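Local atomic coordinates of CAG pathogenicity island protein 13 (Helicobacter pylori, PDB entry 2G3V), a protein that is of unknown function but is encoded in the cag pathogenicity island, which specifies a type IV secretion system of Helicobacter pylori. Residues 32-35 / 36-39; 44-47 / 48-52; 51-54 / 55-59; 125-128 / 129-132. All blocks are in the same frame, centred on the assembly; numbering follows the deposited sequence.

The four contacts illustrate how one long helix is started, carried through the core and ended, and how a second, short helix begins beside it. Contacts 1, 2 and 3 lie in series on helix 35-57: its N-terminal cap, its middle and its C-terminal turn. The centres of contacts 1 and 2 are about 18 Å apart, those of contacts 2 and 3 about 11 Å, and the latter two share Phe51 and Phe52. Contact 4, at the start of helix 128-133, packs against both of them: Phe51 CD2 lies 3.4 Å from Phe126 CD1, and Met48 CG is 3.7 Å from Phe126 CG. Contact 1 stands apart, about 25 Å from contact 4 between centres.

Contact 1 (32-35 / 36-39); sequences LLNT and DEKK
Asn34 and Glu37 exchange hydrogen bonds where the chain enters helix 35-57, and the two bonds run in opposite directions. In one, the backbone Glu37 N donates to the side-chain Asn34 OD1 over 2.9 Å, approaching from above the carbonyl plane, 41° out of it. In the other, Asn34 N donates to Glu37 OE1 over 3.1 Å; this bond is nearly straight at 170° and uses the anti lone pair of the carboxylate, the one turned away from OE2. The torsions explain the reach. CG of Asn34 sits between its own N and carbonyl carbon (chi1 63°), which folds the amide over the first turn, and CG of Glu37 lies beside its own N, which sends the carboxylate back to the loop. The side chains cross at about a right angle, yet the amide and carboxylate planes are nearly parallel. The spacing between Asn34 ND2 and the carboxylate is too short in the model to carry weight.

Among the backbone bonds, Lys38 N reaches Asn34 O at 3.0 Å and Lys39 N reaches Thr35 O at 3.2 Å, opening the regular helical pattern.

Apolar contact is slight: Leu33 CD2 rests 3.8 Å from Glu37 CB. Leu33 also leans on Lys113 and Arg116, which form long, weak ion pairs with Glu37 OE2 and may help to keep the carboxylate ionised. The whole is a capping box, the reciprocal seal of a helix N-terminus at the protein surface.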
loop_
_atom_site.group_PDB
_atom_site.type_symbol
_atom_site.label_atom_id
_atom_site.label_comp_id
_atom_site.label_asym_id
_atom_site.label_seq_id
_atom_site.Cartn_x
_atom_site.Cartn_y
_atom_site.Cartn_z
ATOM N N LEU A 32 -11.630 -12.418 -12.360
ATOM C CA LEU A 32 -10.635 -13.140 -11.582
ATOM C C LEU A 32 -9.278 -12.666 -12.059
ATOM O O LEU A 32 -9.163 -12.142 -13.158
ATOM C CB LEU A 32 -10.744 -14.641 -11.833
ATOM C CG LEU A 32 -11.800 -15.459 -11.093
ATOM C CD1 LEU A 32 -11.906 -16.846 -11.732
ATOM C CD2 LEU A 32 -11.422 -15.562 -9.602
ATOM N N LEU A 33 -8.256 -12.827 -11.228
ATOM C CA LEU A 33 -6.904 -12.445 -11.609
ATOM C C LEU A 33 -6.216 -13.683 -12.164
ATOM O O LEU A 33 -6.150 -14.714 -11.487
ATOM C CB LEU A 33 -6.114 -11.943 -10.400
ATOM C CG LEU A 33 -6.288 -10.497 -9.923
ATOM C CD1 LEU A 33 -5.446 -10.290 -8.665
ATOM C CD2 LEU A 33 -5.863 -9.517 -11.016
ATOM N N ASN A 34 -5.728 -13.599 -13.400
ATOM C CA ASN A 34 -5.021 -14.730 -13.992
ATOM C C ASN A 34 -3.616 -14.769 -13.387
ATOM O O ASN A 34 -3.117 -13.747 -12.915
ATOM C CB ASN A 34 -4.956 -14.610 -15.529
ATOM C CG ASN A 34 -4.177 -13.389 -16.005
ATOM O OD1 ASN A 34 -2.978 -13.263 -15.760
ATOM N ND2 ASN A 34 -4.864 -12.486 -16.703
ATOM N N THR A 35 -3.005 -15.952 -13.398
ATOM C CA THR A 35 -1.680 -16.188 -12.835
ATOM C C THR A 35 -0.700 -15.023 -12.964
ATOM O O THR A 35 -0.100 -14.597 -11.971
ATOM C CB THR A 35 -1.024 -17.444 -13.480
ATOM O OG1 THR A 35 -1.918 -18.563 -13.380
ATOM C CG2 THR A 35 0.312 -17.771 -12.787
ATOM N N ASP A 36 -0.542 -14.513 -14.183
ATOM C CA ASP A 36 0.397 -13.420 -14.435
ATOM C C ASP A 36 0.008 -12.073 -13.865
ATOM O O ASP A 36 0.876 -11.331 -13.395
ATOM C CB ASP A 36 0.664 -13.272 -15.930
ATOM C CG ASP A 36 1.564 -14.371 -16.465
ATOM O OD1 ASP A 36 2.674 -14.550 -15.920
ATOM O OD2 ASP A 36 1.157 -15.057 -17.426
ATOM N N GLU A 37 -1.281 -11.752 -13.912
ATOM C CA GLU A 37 -1.766 -10.488 -13.364
ATOM C C GLU A 37 -1.564 -10.498 -11.845
ATOM O O GLU A 37 -1.317 -9.467 -11.231
ATOM C CB GLU A 37 -3.250 -10.296 -13.682
ATOM C CG GLU A 37 -3.578 -10.203 -15.162
ATOM C CD GLU A 37 -5.072 -10.046 -15.402
ATOM O OE1 GLU A 37 -5.852 -10.817 -14.807
ATOM O OE2 GLU A 37 -5.471 -9.160 -16.183
ATOM N N LYS A 38 -1.678 -11.679 -11.247
ATOM C CA LYS A 38 -1.488 -11.830 -9.811
ATOM C C LYS A 38 -0.032 -11.499 -9.453
ATOM O O LYS A 38 0.223 -10.633 -8.600
ATOM C CB LYS A 38 -1.833 -13.267 -9.393
ATOM C CG LYS A 38 -1.771 -13.560 -7.897
ATOM C CD LYS A 38 -2.432 -14.889 -7.610
ATOM C CE LYS A 38 -2.359 -15.252 -6.150
ATOM N NZ LYS A 38 -0.953 -15.421 -5.683
ATOM N N LYS A 39 0.910 -12.179 -10.120
ATOM C CA LYS A 39 2.340 -11.974 -9.894
ATOM C C LYS A 39 2.693 -10.516 -10.134
ATOM O O LYS A 39 3.542 -9.935 -9.446
ATOM C CB LYS A 39 3.169 -12.867 -10.827
ATOM C CG LYS A 39 4.680 -12.660 -10.704
ATOM C CD LYS A 39 5.203 -12.959 -9.283
ATOM C CE LYS A 39 5.132 -14.455 -8.926
ATOM N NZ LYS A 39 5.775 -14.794 -7.627
#

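Contact 2 (44-47 / 48-52); sequences QIKT and MHDFF
Lys46 and Asp50, one turn apart on helix 35-57, lean across each other at a slant. The lysine leaves with CG opposite its backbone N (chi1 176°) and then bends at chi2, which swings the aliphatic chain toward the acid: CE comes to 3.5 Å from Asp50 OD2. The charged ends are less close, Lys46 NZ lying 3.8 Å from Asp50 OD1 in a long salt bridge. Closer still is a pair of acceptors, Lys46 O and Asp50 OD2, 2.8 Å apart and not hydrogen-bonded. OD1 lies in the plane of the His49 ring, at its edge, where ND1 donates a weak hydrogen bond of 3.5 Å.

On another side of the helix, Met48, a selenomethionine, is folded back along the preceding turn. Its CG passes 3.1 Å from Gln44 O, a close approach, and the bend at chi3 (-84°) brings the terminal methyl CE to 3.9 Å from Ile45 CA. Beyond the two segments, Met48 packs on Leu119, Phe122 and Leu123, while Ile45 and His49 face helix 82-105.

The backbone bonds from Met48 N to Gln44 O through Phe51 N to Thr47 O keep the turns regular. Chemically the helix is amphipathic here: the apolar groups turn to the core, whereas the loose Lys46–Asp50 pair, at the surface, probably contributes only modest electrostatic stabilisation, part of which the two close acceptors would offset.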
loop_
_atom_site.group_PDB
_atom_site.type_symbol
_atom_site.label_atom_id
_atom_site.label_comp_id
_atom_site.label_asym_id
_atom_site.label_seq_id
_atom_site.Cartn_x
_atom_site.Cartn_y
_atom_site.Cartn_z
ATOM N N GLN A 44 5.005 -5.867 -7.556
ATOM C CA GLN A 44 4.825 -4.454 -7.273
ATOM C C GLN A 44 4.876 -4.167 -5.773
ATOM O O GLN A 44 5.403 -3.149 -5.331
ATOM C CB GLN A 44 3.491 -3.963 -7.829
ATOM C CG GLN A 44 3.605 -3.010 -9.002
ATOM C CD GLN A 44 2.257 -2.449 -9.407
ATOM O OE1 GLN A 44 1.474 -3.101 -10.114
ATOM N NE2 GLN A 44 1.963 -1.233 -8.942
ATOM N N ILE A 45 4.305 -5.063 -4.987
ATOM C CA ILE A 45 4.313 -4.904 -3.544
ATOM C C ILE A 45 5.750 -5.071 -3.050
ATOM O O ILE A 45 6.190 -4.360 -2.160
ATOM C CB ILE A 45 3.382 -5.957 -2.861
ATOM C CG1 ILE A 45 1.930 -5.710 -3.293
ATOM C CG2 ILE A 45 3.522 -5.896 -1.328
ATOM C CD1 ILE A 45 0.928 -6.704 -2.733
ATOM N N LYS A 46 6.471 -6.009 -3.651
ATOM C CA LYS A 46 7.865 -6.293 -3.285
ATOM C C LYS A 46 8.797 -5.140 -3.650
ATOM O O LYS A 46 9.691 -4.794 -2.893
ATOM C CB LYS A 46 8.335 -7.577 -3.986
ATOM C CG LYS A 46 9.778 -7.915 -3.754
ATOM C CD LYS A 46 10.016 -8.312 -2.323
ATOM C CE LYS A 46 11.458 -8.748 -2.128
ATOM N NZ LYS A 46 11.769 -9.199 -0.748
ATOM N N THR A 47 8.593 -4.564 -4.829
ATOM C CA THR A 47 9.408 -3.438 -5.267
ATOM C C THR A 47 9.220 -2.255 -4.305
ATOM O O THR A 47 10.176 -1.572 -3.959
ATOM C CB THR A 47 9.017 -3.032 -6.699
ATOM O OG1 THR A 47 9.077 -4.201 -7.521
ATOM C CG2 THR A 47 9.967 -1.963 -7.261
HETATM N N MSE A 48 7.992 -2.017 -3.863
HETATM C CA MSE A 48 7.740 -0.904 -2.953
HETATM C C MSE A 48 8.334 -1.208 -1.578
HETATM O O MSE A 48 8.983 -0.356 -0.940
HETATM C CB MSE A 48 6.233 -0.636 -2.836
HETATM C CG MSE A 48 5.583 -0.240 -4.150
HETATM SE SE MSE A 48 3.791 0.394 -3.948
HETATM C CE MSE A 48 2.837 -1.272 -3.922
ATOM N N HIS A 49 8.114 -2.431 -1.117
ATOM C CA HIS A 49 8.636 -2.851 0.174
ATOM C C HIS A 49 10.142 -2.638 0.294
ATOM O O HIS A 49 10.637 -2.259 1.354
ATOM C CB HIS A 49 8.301 -4.323 0.428
ATOM C CG HIS A 49 9.004 -4.904 1.616
ATOM N ND1 HIS A 49 10.318 -5.319 1.577
ATOM C CD2 HIS A 49 8.589 -5.099 2.891
ATOM C CE1 HIS A 49 10.680 -5.748 2.773
ATOM N NE2 HIS A 49 9.650 -5.624 3.591
ATOM N N ASP A 50 10.873 -2.886 -0.788
ATOM C CA ASP A 50 12.316 -2.692 -0.759
ATOM C C ASP A 50 12.634 -1.203 -0.794
ATOM O O ASP A 50 13.581 -0.750 -0.156
ATOM C CB ASP A 50 12.982 -3.409 -1.944
ATOM C CG ASP A 50 12.697 -4.921 -1.951
ATOM O OD1 ASP A 50 12.764 -5.546 -0.857
ATOM O OD2 ASP A 50 12.415 -5.489 -3.040
ATOM N N PHE A 51 11.827 -0.450 -1.536
ATOM C CA PHE A 51 12.002 0.988 -1.672
ATOM C C PHE A 51 11.838 1.611 -0.304
ATOM O O PHE A 51 12.679 2.392 0.148
ATOM C CB PHE A 51 10.957 1.555 -2.627
ATOM C CG PHE A 51 10.979 3.051 -2.743
ATOM C CD1 PHE A 51 12.004 3.695 -3.423
ATOM C CD2 PHE A 51 9.962 3.815 -2.178
ATOM C CE1 PHE A 51 12.020 5.084 -3.547
ATOM C CE2 PHE A 51 9.960 5.203 -2.292
ATOM C CZ PHE A 51 10.998 5.838 -2.983
ATOM N N PHE A 52 10.741 1.252 0.352
ATOM C CA PHE A 52 10.467 1.758 1.684
ATOM C C PHE A 52 11.643 1.455 2.637
ATOM O O PHE A 52 12.163 2.352 3.322
ATOM C CB PHE A 52 9.157 1.160 2.223
ATOM C CG PHE A 52 7.932 1.504 1.395
ATOM C CD1 PHE A 52 7.893 2.665 0.617
ATOM C CD2 PHE A 52 6.820 0.666 1.398
ATOM C CE1 PHE A 52 6.767 2.980 -0.145
ATOM C CE2 PHE A 52 5.691 0.964 0.649
ATOM C CZ PHE A 52 5.660 2.124 -0.130
#

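Contact 3 (51-54 / 55-59); sequences FFKQ and MHTNK
A Met-aromatic contact between Phe51 and Met55 marks the last turns of helix 35-57, just before the chain turns into helix 59-69. The selenium of Met55, a selenomethionine, lies over one face of the Phe51 ring, 4.1 Å from the centroid and 27° off the normal; CG of the same residue makes a CH-pi contact over that ring at 4.3 Å. Met55 reaches it because its chain is bent at both chi2 (-61°) and chi3, curling back along the helix instead of running outward. Leu62 and Val65 of helix 59-69 pack on Met55 as well.

His56 folds its ring back along the helix, against the Lys53 backbone. CG stands between the residue's own N and carbonyl carbon (chi1 71°), and Lys53 O lies 3.4 Å above the ring plane, over its centre. The ring is held from outside the turn by a hydrogen bond between NE2 and Glu93 of helix 82-105, which also has a long, weak ion pair with Lys53.

The helical bonding becomes irregular at this end. Met55 N donates to Phe52 O over 2.9 Å, from well above the carbonyl plane, and only weakly to Phe51 O, whereas Thr57 N reaches Lys53 O at 3.0 Å. Asn58 is the first residue to leave helical angles and also the N-cap of the following helix, its OD1 accepting from Ala61 N. Its other amide atom looks back: Asn58 ND2 makes a weak hydrogen bond of 3.4 Å with Gln54 OE1, the two amide planes standing almost perpendicular.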
loop_
_atom_site.group_PDB
_atom_site.type_symbol
_atom_site.label_atom_id
_atom_site.label_comp_id
_atom_site.label_asym_id
_atom_site.label_seq_id
_atom_site.Cartn_x
_atom_site.Cartn_y
_atom_site.Cartn_z
ATOM N N PHE A 51 11.827 -0.450 -1.536
ATOM C CA PHE A 51 12.002 0.988 -1.672
ATOM C C PHE A 51 11.838 1.611 -0.304
ATOM O O PHE A 51 12.679 2.392 0.148
ATOM C CB PHE A 51 10.957 1.555 -2.627
ATOM C CG PHE A 51 10.979 3.051 -2.743
ATOM C CD1 PHE A 51 12.004 3.695 -3.423
ATOM C CD2 PHE A 51 9.962 3.815 -2.178
ATOM C CE1 PHE A 51 12.020 5.084 -3.547
ATOM C CE2 PHE A 51 9.960 5.203 -2.292
ATOM C CZ PHE A 51 10.998 5.838 -2.983
ATOM N N PHE A 52 10.741 1.252 0.352
ATOM C CA PHE A 52 10.467 1.758 1.684
ATOM C C PHE A 52 11.643 1.455 2.637
ATOM O O PHE A 52 12.163 2.352 3.322
ATOM C CB PHE A 52 9.157 1.160 2.223
ATOM C CG PHE A 52 7.932 1.504 1.395
ATOM C CD1 PHE A 52 7.893 2.665 0.617
ATOM C CD2 PHE A 52 6.820 0.666 1.398
ATOM C CE1 PHE A 52 6.767 2.980 -0.145
ATOM C CE2 PHE A 52 5.691 0.964 0.649
ATOM C CZ PHE A 52 5.660 2.124 -0.130
ATOM N N LYS A 53 12.078 0.200 2.670
ATOM C CA LYS A 53 13.199 -0.168 3.526
ATOM C C LYS A 53 14.418 0.702 3.213
ATOM O O LYS A 53 15.103 1.165 4.116
ATOM C CB LYS A 53 13.558 -1.636 3.327
ATOM C CG LYS A 53 14.900 -2.023 3.943
ATOM C CD LYS A 53 15.123 -3.510 3.932
ATOM C CE LYS A 53 14.099 -4.196 4.822
ATOM N NZ LYS A 53 14.360 -5.656 5.002
ATOM N N GLN A 54 14.670 0.927 1.927
ATOM C CA GLN A 54 15.798 1.740 1.490
ATOM C C GLN A 54 15.713 3.196 1.927
ATOM O O GLN A 54 16.735 3.885 2.030
ATOM C CB GLN A 54 15.941 1.665 -0.036
ATOM C CG GLN A 54 16.955 0.633 -0.521
ATOM C CD GLN A 54 18.395 1.003 -0.152
ATOM O OE1 GLN A 54 18.851 0.782 0.982
ATOM N NE2 GLN A 54 19.115 1.581 -1.112
HETATM N N MSE A 55 14.516 3.685 2.213
HETATM C CA MSE A 55 14.425 5.075 2.611
HETATM C C MSE A 55 14.959 5.293 4.036
HETATM O O MSE A 55 15.847 6.126 4.262
HETATM C CB MSE A 55 12.978 5.547 2.466
HETATM C CG MSE A 55 12.432 5.396 1.056
HETATM SE SE MSE A 55 13.399 6.431 -0.261
HETATM C CE MSE A 55 12.781 8.150 0.234
ATOM N N HIS A 56 14.436 4.529 4.987
ATOM C CA HIS A 56 14.860 4.656 6.376
ATOM C C HIS A 56 16.215 3.990 6.659
ATOM O O HIS A 56 16.877 4.314 7.640
ATOM C CB HIS A 56 13.776 4.088 7.314
ATOM C CG HIS A 56 13.639 2.592 7.265
ATOM N ND1 HIS A 56 14.682 1.734 7.548
ATOM C CD2 HIS A 56 12.569 1.803 7.000
ATOM C CE1 HIS A 56 14.263 0.483 7.458
ATOM N NE2 HIS A 56 12.984 0.498 7.127
ATOM N N THR A 57 16.639 3.072 5.800
ATOM C CA THR A 57 17.916 2.387 6.005
ATOM C C THR A 57 19.057 3.129 5.309
ATOM O O THR A 57 20.216 3.046 5.708
ATOM C CB THR A 57 17.863 0.938 5.455
ATOM O OG1 THR A 57 16.935 0.158 6.222
ATOM C CG2 THR A 57 19.229 0.309 5.488
ATOM N N ASN A 58 18.716 3.855 4.258
ATOM C CA ASN A 58 19.698 4.596 3.477
ATOM C C ASN A 58 19.404 6.079 3.681
ATOM O O ASN A 58 18.257 6.515 3.516
ATOM C CB ASN A 58 19.524 4.208 2.003
ATOM C CG ASN A 58 20.800 4.326 1.192
ATOM O OD1 ASN A 58 21.336 5.423 0.990
ATOM N ND2 ASN A 58 21.283 3.187 0.698
ATOM N N LYS A 59 20.414 6.856 4.061
ATOM C CA LYS A 59 20.190 8.290 4.251
ATOM C C LYS A 59 20.366 8.976 2.904
ATOM O O LYS A 59 19.622 9.892 2.543
ATOM C CB LYS A 59 21.172 8.874 5.274
ATOM C CG LYS A 59 20.657 10.147 5.939
ATOM C CD LYS A 59 20.708 10.057 7.477
ATOM C CE LYS A 59 19.901 11.178 8.181
ATOM N NZ LYS A 59 20.398 12.549 7.907
#

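Contact 4 (125-128 / 129-132); sequences FFSK and PIMF
This is a helix N-cap, formed by Ser127 and Ile130 at the point where the loop after helix 82-105 turns into the short helix 128-133. Ser127 OG accepts the backbone hydrogen of Ile130 N over 3.0 Å in a nearly straight bond (170°). The serine chi1 is 146°, off the staggered positions, which is consistent with the hydroxyl being drawn to Ile130 N. The fit is tight: Ile130 CG1 is 3.5 Å from Ser127 CB, and OG also has Pro129 CD at 3.0 Å. Pro129 lacks a backbone hydrogen to give, which breaks no helical bond in the first turn, where no earlier helical carbonyl awaits it.

Regular backbone bonds follow, from Met131 N to Ser127 O at 3.2 Å and from Phe132 N to Lys128 O at 2.9 Å. The selenomethionine Met131 reaches back past the cap, CG lying beside its own N and the chain running on extended at chi2 (174°), and its selenium rests 3.4 Å from the backbone carbon C of Phe125. This ties the buried side of the new helix to the loop before it.

Around the cap, Met131 lies among Met139 of helix 136-149, Tyr89 of helix 82-105 and Tyr69 of helix 59-69. The Phe125 ring meets Tyr146 edge to face, while Phe126 points to helix 35-57, so the loop is wedged between several helices of this all-helical protein.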
loop_
_atom_site.group_PDB
_atom_site.type_symbol
_atom_site.label_atom_id
_atom_site.label_comp_id
_atom_site.label_asym_id
_atom_site.label_seq_id
_atom_site.Cartn_x
_atom_site.Cartn_y
_atom_site.Cartn_z
ATOM N N PHE A 125 3.263 7.330 -1.348
ATOM C CA PHE A 125 4.619 7.462 -0.840
ATOM C C PHE A 125 5.609 6.749 -1.745
ATOM O O PHE A 125 6.782 6.646 -1.415
ATOM C CB PHE A 125 4.719 6.868 0.571
ATOM C CG PHE A 125 3.970 7.644 1.619
ATOM C CD1 PHE A 125 4.427 8.891 2.047
ATOM C CD2 PHE A 125 2.794 7.134 2.165
ATOM C CE1 PHE A 125 3.716 9.629 3.005
ATOM C CE2 PHE A 125 2.069 7.856 3.128
ATOM C CZ PHE A 125 2.529 9.110 3.549
ATOM N N PHE A 126 5.147 6.265 -2.893
ATOM C CA PHE A 126 6.044 5.549 -3.792
ATOM C C PHE A 126 6.100 6.127 -5.210
ATOM O O PHE A 126 7.165 6.234 -5.823
ATOM C CB PHE A 126 5.648 4.068 -3.839
ATOM C CG PHE A 126 6.408 3.283 -4.856
ATOM C CD1 PHE A 126 7.744 2.950 -4.634
ATOM C CD2 PHE A 126 5.806 2.910 -6.068
ATOM C CE1 PHE A 126 8.467 2.269 -5.586
ATOM C CE2 PHE A 126 6.526 2.230 -7.030
ATOM C CZ PHE A 126 7.857 1.907 -6.792
ATOM N N SER A 127 4.938 6.490 -5.727
ATOM C CA SER A 127 4.837 7.053 -7.063
ATOM C C SER A 127 5.366 8.478 -7.167
ATOM O O SER A 127 4.977 9.360 -6.387
ATOM C CB SER A 127 3.385 7.024 -7.523
ATOM O OG SER A 127 3.118 8.147 -8.332
ATOM N N LYS A 128 6.249 8.693 -8.142
ATOM C CA LYS A 128 6.829 10.016 -8.366
ATOM C C LYS A 128 5.774 11.035 -8.788
ATOM O O LYS A 128 5.787 12.165 -8.329
ATOM C CB LYS A 128 7.914 9.963 -9.438
ATOM C CG LYS A 128 8.552 11.330 -9.690
ATOM C CD LYS A 128 9.655 11.234 -10.722
ATOM C CE LYS A 128 10.751 10.273 -10.278
ATOM N NZ LYS A 128 11.691 10.053 -11.398
ATOM N N PRO A 129 4.853 10.646 -9.682
ATOM C CA PRO A 129 3.831 11.610 -10.099
ATOM C C PRO A 129 2.953 12.053 -8.932
ATOM O O PRO A 129 2.684 13.233 -8.781
ATOM C CB PRO A 129 3.039 10.842 -11.163
ATOM C CG PRO A 129 4.031 9.871 -11.682
ATOM C CD PRO A 129 4.761 9.408 -10.473
ATOM N N ILE A 130 2.509 11.107 -8.113
ATOM C CA ILE A 130 1.646 11.411 -6.962
ATOM C C ILE A 130 2.294 12.405 -5.981
ATOM O O ILE A 130 1.677 13.402 -5.585
ATOM C CB ILE A 130 1.295 10.124 -6.153
ATOM C CG1 ILE A 130 0.603 9.093 -7.050
ATOM C CG2 ILE A 130 0.406 10.480 -4.949
ATOM C CD1 ILE A 130 -0.720 9.554 -7.645
HETATM N N MSE A 131 3.535 12.118 -5.593
HETATM C CA MSE A 131 4.261 12.952 -4.653
HETATM C C MSE A 131 4.717 14.298 -5.234
HETATM O O MSE A 131 4.870 15.277 -4.507
HETATM C CB MSE A 131 5.460 12.167 -4.129
HETATM C CG MSE A 131 5.083 10.800 -3.561
HETATM SE SE MSE A 131 6.631 9.745 -3.076
HETATM C CE MSE A 131 7.085 10.737 -1.449
ATOM N N PHE A 132 4.946 14.351 -6.540
ATOM C CA PHE A 132 5.354 15.598 -7.177
ATOM C C PHE A 132 4.158 16.557 -7.202
ATOM O O PHE A 132 4.292 17.767 -6.957
ATOM C CB PHE A 132 5.817 15.338 -8.612
ATOM C CG PHE A 132 6.316 16.562 -9.322
ATOM C CD1 PHE A 132 7.531 17.149 -8.969
ATOM C CD2 PHE A 132 5.581 17.122 -10.362
ATOM C CE1 PHE A 132 8.005 18.273 -9.648
ATOM C CE2 PHE A 132 6.047 18.243 -11.045
ATOM C CZ PHE A 132 7.262 18.818 -10.687
#